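Long-range contact in D-mandelate dehydrogenase (Rhodotorula graminis, PDB 2W2K), which probably oxidises D-mandelate to the corresponding 2-oxo acid, with a nicotinamide adenine dinucleotide as cofactor: residues K189-D194 against E209-L214. Sequence-based numbering, arbitrary orientation.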
# COMPACT_ATOMS: atom_id res chain seq x y z
N LYS B 189 -14.95 0.90 7.41
CA LYS B 189 -16.29 1.51 7.40
C LYS B 189 -16.18 2.98 6.94
O LYS B 189 -15.18 3.64 7.23
CB LYS B 189 -16.90 1.47 8.81
CG LYS B 189 -17.03 0.05 9.43
CD LYS B 189 -17.45 0.11 10.91
CE LYS B 189 -17.65 -1.30 11.46
N LEU B 190 -17.21 3.49 6.26
CA LEU B 190 -17.14 4.84 5.65
C LEU B 190 -18.09 5.87 6.28
O LEU B 190 -19.30 5.62 6.38
CB LEU B 190 -17.41 4.78 4.12
CG LEU B 190 -17.30 6.12 3.33
CD1 LEU B 190 -15.86 6.67 3.29
CD2 LEU B 190 -17.85 5.96 1.91
N VAL B 191 -17.53 7.01 6.71
CA VAL B 191 -18.32 8.23 7.07
C VAL B 191 -17.81 9.37 6.18
O VAL B 191 -16.59 9.43 5.89
CB VAL B 191 -18.19 8.58 8.58
CG1 VAL B 191 -19.02 9.84 8.94
CG2 VAL B 191 -18.66 7.39 9.44
N TYR B 192 -18.71 10.24 5.70
CA TYR B 192 -18.27 11.34 4.79
C TYR B 192 -18.90 12.72 5.01
O TYR B 192 -20.04 12.83 5.48
CB TYR B 192 -18.43 10.93 3.31
CG TYR B 192 -19.86 11.03 2.72
CD1 TYR B 192 -20.23 12.12 1.90
CD2 TYR B 192 -20.82 10.03 2.95
CE1 TYR B 192 -21.51 12.22 1.35
CE2 TYR B 192 -22.13 10.13 2.40
CZ TYR B 192 -22.46 11.23 1.59
OH TYR B 192 -23.73 11.37 1.02
N TYR B 193 -18.14 13.75 4.63
CA TYR B 193 -18.66 15.11 4.42
C TYR B 193 -18.50 15.49 2.93
O TYR B 193 -17.41 15.30 2.35
CB TYR B 193 -17.97 16.17 5.33
CG TYR B 193 -18.32 17.58 4.87
CD1 TYR B 193 -19.44 18.23 5.37
CD2 TYR B 193 -17.60 18.20 3.85
CE1 TYR B 193 -19.83 19.49 4.87
CE2 TYR B 193 -17.97 19.45 3.36
CZ TYR B 193 -19.07 20.09 3.87
OH TYR B 193 -19.43 21.33 3.35
N ASP B 194 -19.57 16.02 2.32
CA ASP B 194 -19.46 16.72 1.02
C ASP B 194 -20.53 17.78 0.83
O ASP B 194 -21.59 17.75 1.48
CB ASP B 194 -19.49 15.75 -0.17
CG ASP B 194 -18.58 16.25 -1.34
OD1 ASP B 194 -18.03 17.39 -1.28
OD2 ASP B 194 -18.38 15.47 -2.29
N GLU B 209 -22.22 6.70 5.52
CA GLU B 209 -23.03 7.54 6.42
C GLU B 209 -22.60 9.01 6.27
O GLU B 209 -21.44 9.32 6.48
CB GLU B 209 -22.86 7.09 7.88
CG GLU B 209 -23.66 7.96 8.87
CD GLU B 209 -23.31 7.72 10.34
OE1 GLU B 209 -22.68 6.69 10.68
OE2 GLU B 209 -23.68 8.58 11.17
N ARG B 210 -23.53 9.89 5.89
CA ARG B 210 -23.22 11.33 5.75
C ARG B 210 -23.31 12.08 7.09
O ARG B 210 -24.26 11.85 7.88
CB ARG B 210 -24.15 11.98 4.71
CG ARG B 210 -23.73 13.39 4.19
CD ARG B 210 -24.79 14.03 3.26
NE ARG B 210 -24.26 15.26 2.63
CZ ARG B 210 -24.98 16.17 1.97
NH1 ARG B 210 -26.30 16.05 1.84
NH2 ARG B 210 -24.36 17.23 1.46
N VAL B 211 -22.37 12.97 7.35
CA VAL B 211 -22.49 13.95 8.46
C VAL B 211 -22.58 15.38 7.94
O VAL B 211 -22.27 15.64 6.78
CB VAL B 211 -21.36 13.79 9.56
CG1 VAL B 211 -21.44 12.40 10.22
CG2 VAL B 211 -19.96 14.04 8.98
N ASP B 212 -23.02 16.32 8.79
CA ASP B 212 -23.31 17.71 8.34
C ASP B 212 -22.14 18.69 8.37
O ASP B 212 -22.16 19.70 7.63
CB ASP B 212 -24.47 18.32 9.15
CG ASP B 212 -25.75 17.48 9.06
OD1 ASP B 212 -26.10 17.00 7.96
OD2 ASP B 212 -26.40 17.29 10.11
N SER B 213 -21.13 18.42 9.20
CA SER B 213 -20.00 19.36 9.37
C SER B 213 -18.61 18.68 9.40
O SER B 213 -18.49 17.47 9.66
CB SER B 213 -20.19 20.16 10.65
OG SER B 213 -19.86 19.39 11.80
N LEU B 214 -17.56 19.47 9.17
CA LEU B 214 -16.17 18.97 9.21
C LEU B 214 -15.71 18.56 10.62
O LEU B 214 -14.93 17.60 10.76
CB LEU B 214 -15.20 20.00 8.63
CG LEU B 214 -15.29 20.27 7.13
CD1 LEU B 214 -14.68 21.61 6.78
CD2 LEU B 214 -14.62 19.12 6.34
O HOH W 1 -22.13 16.37 4.08
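Strand 209-210 runs along the edge of the sheet beside strand 189-193, parallel to it, and the chain turns away after Val211. Three backbone hydrogen bonds make the ladder: Leu190 O accepts a hydrogen bond from Glu209 N, Tyr192 N donates to Glu209 O at 3.0 Å, and Val211 N meets Tyr192 O nearly along the C=O axis, so Tyr192 is gripped through both its N and O. Past the ladder the two segments are bridged by side chain and water. The extended Arg210 side chain carries NH2 to Asp194 O (2.8 Å, 169° at the hydrogen); Asp194 O lies in the guanidinium plane, while NH2 sits above the carbonyl plane. Water 1 accepts from Arg210 NE and Asp194 N and donates to Val211 O. Over one face of the Tyr192 ring lies Arg210 CG, a CH-pi contact 4.0 Å from the centroid; the guanidinium is turned only 10° from the ring plane, and Tyr192 OH is hydrogen-bonded to Glu203 OE1. An alanine in place of Tyr192 would remove the ring face under Arg210 CG and the hydroxyl bonded to Glu203, and would probably leave the Arg210 side chain less firmly held against Asp194 O. Apolar packing follows: Val191 CG1 meets Val211 CG1 at 3.7 Å on the opposite face of the sheet from the Tyr192 ring, while Tyr193 CD2 touches Leu214 CD2. Asp212 O lies at the edge of the Tyr193 ring, in its plane. With helix 200-206 between the strands, this is a beta-alpha-beta unit of the Rossmann fold, with the NAD(+)-binding Asp194 just past the end of strand 189-193.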